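Side-chain contacts in phosphate transporter (Thermotoga maritima MSB8, PDB 6L85), which carries phosphate across the cell membrane in a sodium-dependent manner, the work also done by its human SLC20 relatives: residues F16-G19 with A20-A24; S91-I94 with L95-T98; V349-G352 with A353-V357. All coordinates share one frame; numbering follows the deposited sequence.

The three contacts are short helical stretches, each linking residues three to four positions apart on one helix, and their chemistry follows their place in the bundle. Contact 1, on helix 2-32, is buried and turns an asparagine and an aspartate onto a sodium ion. Contact 2, on helix 76-99, is partly buried: its inner side meets contact 1 through Thr98, Ile94 and Leu95, while two aromatic rings and an isoleucine occupy its outer side. Contact 3, on helix 346-357, touches neither of the others and lies about 19 Å, centre to centre, from contact 1; it combines small buried residues with valines and a threonine nearer the surface.

Contact 1 (F16-G19 with A20-A24); sequences FSIG and ANDVA. With NA (sodium ion), chain Q.
Four successive i to i+4 backbone bonds join Phe16-Gly19 to Ala20-Val23, running from Ala20 N to Phe16 O (3.0 Å) through to Val23 N to Gly19 O (3.1 Å). The last two are less straight, N-H...O being 143° at Asp22 and 144° at Val23, yet the spiral stays intact while two consecutive side chains serve a metal. Asn21 OD1 lies 2.6 Å from the sodium ion and Asp22 OD1 lies closer, at 2.3 Å. Different first torsions make this possible: the Asn21 amide carbon is anti to the backbone N (chi1 -157°), whereas the Asp22 carboxylate carbon is anti to its carbonyl carbon and folds back beside the N. A water 2.4 Å from the sodium ion donates to Asn21 O at 2.7 Å, so main chain and side chain of one residue both support the site. Val104 O and Thr347 OG1 complete the five ligands.

The second branches are held as well. Asn21 ND2 bonds to Thr98 OG1 and Tyr102 O, fixing the amide's rotation with OD1 toward the metal, and Asp22 OD2 is hydrogen-bonded to His254 NE2. One turn back, Ile18 CG2 comes within 4.0 Å of Asp22 OD2, an apolar branch beside the carboxylate, and Ser17 OG turns to Met14 O. The Asn-Asp pair recurs as Asn257 and Asp258 at another sodium site, consistent with the related halves expected of this family. Among its neighbours, this stretch of helix 2-32 is enclosed: helix 76-99 packs on Ser17, Ala20 and Asn21, helix 286-302 on Phe16, Ile18 and Val23, and helix 106-121 on Ile18 and Asp22.

Contact 2 (S91-I94 with L95-T98); sequences SFWI and LIAT
Thr98 and Ile94 form the tight, inward part of this contact, a stretch of alpha helix (76-99) in which a threonine hydroxyl bonds back to the carbonyl four residues earlier. Ile94 O is gripped twice by the same residue: Thr98 N reaches it at 2.8 Å along the helix, and Thr98 OG1 donates to it at 2.9 Å from above the carbonyl plane. That second bond follows from the first torsion, which sets OG1 anti to the carbonyl carbon and beside the backbone N (chi1 -62°), looking back down the helix. An alanine in its place removes the hydroxyl to which Asn21 ND2 of the sodium site also bonds, so that amide would probably be freer to turn. Ile94 also packs on Thr106 and Ser109 of helix 106-121.

The other side is looser. Phe92 lies on the surface, where it may face lipid, and Ile96 is partly exposed. They run side by side, Ile96 CG1 over one face of the Phe92 ring in a CH-pi contact, 4.2 Å from the centroid and 19° off the normal. Trp93, covered in part by helix 368-400, meets Ile96 more lightly, CE3 lying 4.4 Å from Ile96 CB, and its NE1 bonds to Thr388. The two aromatic rings are turned against each other: Phe92 CD2 stands 3.7 Å above the indole plane, while Trp93 CD1 sits at the phenyl edge, in its plane.

Contact 3 (V349-G352 with A353-V357); sequences VVVG and AVTGV
In Thr355, OG1 stands between the backbone N and the carbonyl carbon (chi1 79°), which turns the hydroxyl back to Gly352 O at 2.9 Å, three residues earlier on helix 346-357. This is a threonine side chain hydrogen-bonding back to a carbonyl one turn earlier in its own alpha helix, a common feature of threonine in helices. The donor approaches well to one side of the C=O direction (C=O...O angle 123°), leaving the more nearly axial approach to Gly356 N, also 2.9 Å from Gly352 O. One glycine carbonyl therefore serves a side chain and the main chain together. The same torsion puts Thr355 CG2 improbably near Val351 O, so the exact setting of the methyl is doubtful.

Around this threonine the helix is regular: Ala353 N, Val354 N and Thr355 N bond to the oxygens of Val349, Val350 and Val351. Gly352 and Ala353 give the inner side small groups, beside the buried Val349, which packs on Ile344, a sodium ligand. The Ala353 methyl, CB, rests against the carbonyls of Val349 and Val350 and also packs on Thr330 of helix 320-339, while Ser150 OG of helix 129-162 is hydrogen-bonded to Ala353 O. Val351 and Thr355 are on the surface. Between these sides, the Val350-Val354 pair is loosely packed: Val350 CG1 and Val354 CG2 approach to 4.4 Å, whereas Val354 CG2 lies only 3.3 Å from Val350 O.

Contact 1 (F16-G19 with A20-A24)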
ATOM      1  N   PHE B  16       1.565   2.104  22.654  1.00 35.61           N
ATOM      2  CA  PHE B  16       1.514   0.691  23.017  1.00 35.59           C
ATOM      3  C   PHE B  16       0.177   0.336  23.663  1.00 39.64           C
ATOM      4  O   PHE B  16      -0.448  -0.679  23.316  1.00 39.95           O
ATOM      5  CB  PHE B  16       2.685   0.385  23.956  1.00 39.49           C
ATOM      6  CG  PHE B  16       2.854  -1.071  24.264  1.00 40.82           C
ATOM      7  CD1 PHE B  16       2.104  -1.672  25.257  1.00 41.37           C
ATOM      8  CD2 PHE B  16       3.763  -1.842  23.553  1.00 45.17           C
ATOM      9  CE1 PHE B  16       2.240  -3.018  25.540  1.00 41.87           C
ATOM     10  CE2 PHE B  16       3.913  -3.190  23.835  1.00 46.95           C
ATOM     11  CZ  PHE B  16       3.138  -3.779  24.830  1.00 44.33           C
ATOM     12  N   SER B  17      -0.292   1.185  24.597  1.00 40.15           N
ATOM     13  CA  SER B  17      -1.548   0.905  25.294  1.00 36.60           C
ATOM     14  C   SER B  17      -2.740   0.975  24.345  1.00 34.59           C
ATOM     15  O   SER B  17      -3.684   0.175  24.464  1.00 38.96           O
ATOM     16  CB  SER B  17      -1.703   1.865  26.490  1.00 43.46           C
ATOM     17  OG  SER B  17      -2.292   3.110  26.143  1.00 38.74           O
ATOM     18  N   ILE B  18      -2.694   1.888  23.368  1.00 36.10           N
ATOM     19  CA  ILE B  18      -3.747   1.942  22.346  1.00 35.33           C
ATOM     20  C   ILE B  18      -3.798   0.638  21.542  1.00 37.12           C
ATOM     21  O   ILE B  18      -4.871   0.043  21.347  1.00 36.93           O
ATOM     22  CB  ILE B  18      -3.529   3.156  21.421  1.00 35.97           C
ATOM     23  CG1 ILE B  18      -3.687   4.470  22.186  1.00 37.20           C
ATOM     24  CG2 ILE B  18      -4.452   3.099  20.218  1.00 30.06           C
ATOM     25  CD1 ILE B  18      -3.183   5.705  21.424  1.00 32.98           C
ATOM     26  N   GLY B  19      -2.645   0.203  21.016  1.00 38.45           N
ATOM     27  CA  GLY B  19      -2.630  -1.034  20.246  1.00 34.65           C
ATOM     28  C   GLY B  19      -3.167  -2.205  21.049  1.00 37.54           C
ATOM     29  O   GLY B  19      -4.015  -2.974  20.566  1.00 36.02           O
ATOM     30  N   ALA B  20      -2.740  -2.299  22.318  1.00 34.97           N
ATOM     31  CA  ALA B  20      -3.159  -3.384  23.198  1.00 35.49           C
ATOM     32  C   ALA B  20      -4.667  -3.396  23.404  1.00 43.53           C
ATOM     33  O   ALA B  20      -5.307  -4.456  23.319  1.00 43.62           O
ATOM     34  CB  ALA B  20      -2.442  -3.261  24.543  1.00 42.01           C
ATOM     35  N   ASN B  21      -5.264  -2.222  23.684  1.00 38.19           N
ATOM     36  CA  ASN B  21      -6.693  -2.210  23.984  1.00 36.30           C
ATOM     37  C   ASN B  21      -7.560  -2.332  22.746  1.00 38.03           C
ATOM     38  O   ASN B  21      -8.678  -2.860  22.828  1.00 35.04           O
ATOM     39  CB  ASN B  21      -7.105  -0.925  24.721  1.00 39.44           C
ATOM     40  CG  ASN B  21      -8.392  -1.110  25.527  1.00 41.25           C
ATOM     41  OD1 ASN B  21      -9.506  -0.769  25.076  1.00 38.42           O
ATOM     42  ND2 ASN B  21      -8.245  -1.689  26.714  1.00 37.67           N
ATOM     43  N   ASP B  22      -7.103  -1.822  21.607  1.00 37.15           N
ATOM     44  CA  ASP B  22      -8.004  -1.641  20.482  1.00 33.83           C
ATOM     45  C   ASP B  22      -7.847  -2.643  19.347  1.00 37.70           C
ATOM     46  O   ASP B  22      -8.668  -2.597  18.421  1.00 37.90           O
ATOM     47  CB  ASP B  22      -7.840  -0.236  19.889  1.00 37.21           C
ATOM     48  CG  ASP B  22      -8.402   0.867  20.788  1.00 38.91           C
ATOM     49  OD1 ASP B  22      -8.926   0.570  21.870  1.00 38.33           O
ATOM     50  OD2 ASP B  22      -8.300   2.041  20.404  1.00 37.81           O
ATOM     51  N   VAL B  23      -6.822  -3.514  19.341  1.00 34.82           N
ATOM     52  CA  VAL B  23      -6.766  -4.454  18.213  1.00 34.63           C
ATOM     53  C   VAL B  23      -8.065  -5.265  18.100  1.00 39.38           C
ATOM     54  O   VAL B  23      -8.547  -5.527  16.981  1.00 40.45           O
ATOM     55  CB  VAL B  23      -5.504  -5.347  18.299  1.00 41.00           C
ATOM     56  CG1 VAL B  23      -5.484  -6.188  19.568  1.00 39.29           C
ATOM     57  CG2 VAL B  23      -5.371  -6.215  17.033  1.00 42.49           C
ATOM     58  N   ALA B  24      -8.704  -5.575  19.235  1.00 39.52           N
ATOM     59  CA  ALA B  24     -10.011  -6.247  19.218  1.00 41.55           C
ATOM     60  C   ALA B  24     -11.019  -5.545  18.312  1.00 42.56           C
ATOM     61  O   ALA B  24     -11.791  -6.221  17.614  1.00 41.40           O
ATOM     62  CB  ALA B  24     -10.583  -6.351  20.634  1.00 43.63           C
TER
HETATM   63 NA    NA Q 502     -10.842   0.317  23.126  1.00 38.80          NA
HETATM   64  O   HOH W   1     -11.252  -1.965  22.583  1.00 37.30           O

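Contact 2 (S91-I94 with L95-T98)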
ATOM      1  N   SER B  91      -2.329   6.762  29.623  1.00 40.55           N
ATOM      2  CA  SER B  91      -1.651   5.469  29.540  1.00 44.20           C
ATOM      3  C   SER B  91      -1.955   4.621  30.756  1.00 47.49           C
ATOM      4  O   SER B  91      -2.232   3.421  30.637  1.00 42.04           O
ATOM      5  CB  SER B  91      -0.139   5.670  29.440  1.00 41.92           C
ATOM      6  OG  SER B  91       0.189   6.250  28.204  1.00 54.04           O
ATOM      7  N   PHE B  92      -1.868   5.234  31.944  1.00 46.85           N
ATOM      8  CA  PHE B  92      -2.125   4.512  33.182  1.00 48.28           C
ATOM      9  C   PHE B  92      -3.502   3.868  33.159  1.00 47.08           C
ATOM     10  O   PHE B  92      -3.646   2.657  33.401  1.00 45.62           O
ATOM     11  CB  PHE B  92      -2.004   5.461  34.380  1.00 52.37           C
ATOM     12  CG  PHE B  92      -2.264   4.792  35.685  1.00 51.83           C
ATOM     13  CD1 PHE B  92      -1.289   3.997  36.265  1.00 54.90           C
ATOM     14  CD2 PHE B  92      -3.498   4.896  36.299  1.00 51.88           C
ATOM     15  CE1 PHE B  92      -1.525   3.341  37.458  1.00 56.37           C
ATOM     16  CE2 PHE B  92      -3.743   4.239  37.504  1.00 56.96           C
ATOM     17  CZ  PHE B  92      -2.757   3.471  38.084  1.00 58.00           C
ATOM     18  N   TRP B  93      -4.535   4.661  32.867  1.00 43.67           N
ATOM     19  CA  TRP B  93      -5.875   4.078  32.934  1.00 47.14           C
ATOM     20  C   TRP B  93      -6.126   3.081  31.795  1.00 45.99           C
ATOM     21  O   TRP B  93      -6.805   2.062  32.002  1.00 45.55           O
ATOM     22  CB  TRP B  93      -6.930   5.184  32.984  1.00 44.34           C
ATOM     23  CG  TRP B  93      -6.888   5.797  34.330  1.00 51.61           C
ATOM     24  CD1 TRP B  93      -6.369   7.023  34.667  1.00 51.87           C
ATOM     25  CD2 TRP B  93      -7.294   5.183  35.554  1.00 53.23           C
ATOM     26  NE1 TRP B  93      -6.461   7.216  36.021  1.00 52.77           N
ATOM     27  CE2 TRP B  93      -7.025   6.105  36.592  1.00 54.88           C
ATOM     28  CE3 TRP B  93      -7.878   3.950  35.875  1.00 50.69           C
ATOM     29  CZ2 TRP B  93      -7.325   5.835  37.927  1.00 50.49           C
ATOM     30  CZ3 TRP B  93      -8.167   3.678  37.202  1.00 54.86           C
ATOM     31  CH2 TRP B  93      -7.894   4.621  38.212  1.00 59.52           C
ATOM     32  N   ILE B  94      -5.589   3.342  30.593  1.00 45.78           N
ATOM     33  CA  ILE B  94      -5.747   2.383  29.499  1.00 43.11           C
ATOM     34  C   ILE B  94      -5.129   1.048  29.892  1.00 43.52           C
ATOM     35  O   ILE B  94      -5.709  -0.012  29.659  1.00 40.81           O
ATOM     36  CB  ILE B  94      -5.120   2.889  28.182  1.00 45.50           C
ATOM     37  CG1 ILE B  94      -5.637   4.268  27.729  1.00 40.32           C
ATOM     38  CG2 ILE B  94      -5.341   1.844  27.080  1.00 37.11           C
ATOM     39  CD1 ILE B  94      -7.090   4.294  27.476  1.00 46.60           C
ATOM     40  N   LEU B  95      -3.934   1.081  30.480  1.00 44.77           N
ATOM     41  CA  LEU B  95      -3.247  -0.157  30.825  1.00 46.16           C
ATOM     42  C   LEU B  95      -3.961  -0.902  31.951  1.00 51.77           C
ATOM     43  O   LEU B  95      -4.013  -2.136  31.934  1.00 45.52           O
ATOM     44  CB  LEU B  95      -1.797   0.138  31.198  1.00 43.62           C
ATOM     45  CG  LEU B  95      -0.906   0.499  29.994  1.00 49.64           C
ATOM     46  CD1 LEU B  95       0.481   0.920  30.421  1.00 41.32           C
ATOM     47  CD2 LEU B  95      -0.836  -0.656  29.018  1.00 42.72           C
ATOM     48  N   ILE B  96      -4.519  -0.179  32.934  1.00 50.49           N
ATOM     49  CA  ILE B  96      -5.310  -0.838  33.977  1.00 46.15           C
ATOM     50  C   ILE B  96      -6.484  -1.575  33.343  1.00 49.93           C
ATOM     51  O   ILE B  96      -6.693  -2.788  33.557  1.00 54.48           O
ATOM     52  CB  ILE B  96      -5.790   0.195  35.018  1.00 51.57           C
ATOM     53  CG1 ILE B  96      -4.650   0.633  35.936  1.00 47.22           C
ATOM     54  CG2 ILE B  96      -6.961  -0.337  35.833  1.00 47.95           C
ATOM     55  CD1 ILE B  96      -3.840  -0.503  36.480  1.00 52.42           C
ATOM     56  N   ALA B  97      -7.245  -0.862  32.513  1.00 41.82           N
ATOM     57  CA  ALA B  97      -8.388  -1.486  31.862  1.00 45.11           C
ATOM     58  C   ALA B  97      -7.953  -2.686  31.026  1.00 51.95           C
ATOM     59  O   ALA B  97      -8.575  -3.753  31.085  1.00 52.14           O
ATOM     60  CB  ALA B  97      -9.133  -0.465  31.004  1.00 40.63           C
ATOM     61  N   THR B  98      -6.886  -2.529  30.235  1.00 47.53           N
ATOM     62  CA  THR B  98      -6.426  -3.639  29.410  1.00 45.49           C
ATOM     63  C   THR B  98      -6.071  -4.833  30.280  1.00 53.03           C
ATOM     64  O   THR B  98      -6.464  -5.968  29.981  1.00 51.48           O
ATOM     65  CB  THR B  98      -5.221  -3.224  28.555  1.00 49.45           C
ATOM     66  OG1 THR B  98      -5.596  -2.167  27.666  1.00 44.84           O
ATOM     67  CG2 THR B  98      -4.695  -4.421  27.724  1.00 41.14           C
TER

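Contact 3 (V349-G352 with A353-V357)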
ATOM      1  N   VAL B 349     -17.894   2.983  18.284  1.00 38.40           N
ATOM      2  CA  VAL B 349     -18.420   2.818  16.930  1.00 39.67           C
ATOM      3  C   VAL B 349     -18.606   1.342  16.610  1.00 39.00           C
ATOM      4  O   VAL B 349     -19.585   0.960  15.963  1.00 41.11           O
ATOM      5  CB  VAL B 349     -17.519   3.508  15.894  1.00 38.10           C
ATOM      6  CG1 VAL B 349     -17.933   3.111  14.483  1.00 30.57           C
ATOM      7  CG2 VAL B 349     -17.591   5.038  16.067  1.00 41.40           C
ATOM      8  N   VAL B 350     -17.680   0.482  17.050  1.00 36.95           N
ATOM      9  CA  VAL B 350     -17.854  -0.939  16.768  1.00 41.11           C
ATOM     10  C   VAL B 350     -19.098  -1.446  17.480  1.00 43.49           C
ATOM     11  O   VAL B 350     -19.910  -2.179  16.905  1.00 41.89           O
ATOM     12  CB  VAL B 350     -16.611  -1.756  17.180  1.00 40.81           C
ATOM     13  CG1 VAL B 350     -16.873  -3.211  16.904  1.00 48.27           C
ATOM     14  CG2 VAL B 350     -15.424  -1.368  16.393  1.00 47.65           C
ATOM     15  N   VAL B 351     -19.240  -1.077  18.756  1.00 41.09           N
ATOM     16  CA  VAL B 351     -20.425  -1.448  19.524  1.00 40.52           C
ATOM     17  C   VAL B 351     -21.691  -0.997  18.797  1.00 45.52           C
ATOM     18  O   VAL B 351     -22.656  -1.756  18.658  1.00 47.98           O
ATOM     19  CB  VAL B 351     -20.344  -0.854  20.940  1.00 45.18           C
ATOM     20  CG1 VAL B 351     -21.735  -0.829  21.594  1.00 51.27           C
ATOM     21  CG2 VAL B 351     -19.348  -1.635  21.773  1.00 43.75           C
ATOM     22  N   GLY B 352     -21.698   0.245  18.312  1.00 40.65           N
ATOM     23  CA  GLY B 352     -22.836   0.718  17.544  1.00 43.78           C
ATOM     24  C   GLY B 352     -23.113  -0.134  16.320  1.00 46.98           C
ATOM     25  O   GLY B 352     -24.260  -0.490  16.044  1.00 49.81           O
ATOM     26  N   ALA B 353     -22.067  -0.452  15.554  1.00 43.49           N
ATOM     27  CA  ALA B 353     -22.257  -1.228  14.335  1.00 46.36           C
ATOM     28  C   ALA B 353     -22.838  -2.607  14.652  1.00 42.42           C
ATOM     29  O   ALA B 353     -23.738  -3.096  13.952  1.00 39.82           O
ATOM     30  CB  ALA B 353     -20.925  -1.345  13.585  1.00 44.45           C
ATOM     31  N   VAL B 354     -22.339  -3.233  15.718  1.00 40.30           N
ATOM     32  CA  VAL B 354     -22.858  -4.525  16.156  1.00 48.35           C
ATOM     33  C   VAL B 354     -24.346  -4.414  16.494  1.00 52.05           C
ATOM     34  O   VAL B 354     -25.163  -5.229  16.045  1.00 51.19           O
ATOM     35  CB  VAL B 354     -22.043  -5.057  17.352  1.00 49.49           C
ATOM     36  CG1 VAL B 354     -22.748  -6.257  17.982  1.00 53.36           C
ATOM     37  CG2 VAL B 354     -20.639  -5.448  16.919  1.00 44.57           C
ATOM     38  N   THR B 355     -24.726  -3.393  17.280  1.00 48.08           N
ATOM     39  CA  THR B 355     -26.139  -3.265  17.632  1.00 53.66           C
ATOM     40  C   THR B 355     -26.983  -2.991  16.392  1.00 54.11           C
ATOM     41  O   THR B 355     -28.148  -3.396  16.328  1.00 53.74           O
ATOM     42  CB  THR B 355     -26.368  -2.175  18.695  1.00 52.51           C
ATOM     43  OG1 THR B 355     -26.338  -0.880  18.096  1.00 59.87           O
ATOM     44  CG2 THR B 355     -25.327  -2.238  19.782  1.00 37.84           C
ATOM     45  N   GLY B 356     -26.400  -2.352  15.381  1.00 48.57           N
ATOM     46  CA  GLY B 356     -27.142  -2.085  14.160  1.00 46.15           C
ATOM     47  C   GLY B 356     -27.369  -3.315  13.296  1.00 50.85           C
ATOM     48  O   GLY B 356     -28.362  -3.383  12.563  1.00 53.48           O
ATOM     49  N   VAL B 357     -26.447  -4.284  13.320  1.00 51.54           N
ATOM     50  CA  VAL B 357     -26.715  -5.501  12.544  1.00 59.88           C
ATOM     51  C   VAL B 357     -27.544  -6.514  13.308  1.00 62.48           C
ATOM     52  O   VAL B 357     -27.923  -7.547  12.739  1.00 66.96           O
ATOM     53  CB  VAL B 357     -25.491  -6.316  12.083  1.00 53.31           C
ATOM     54  CG1 VAL B 357     -24.759  -5.605  10.974  1.00 53.67           C
ATOM     55  CG2 VAL B 357     -24.599  -6.688  13.271  1.00 44.56           C
TER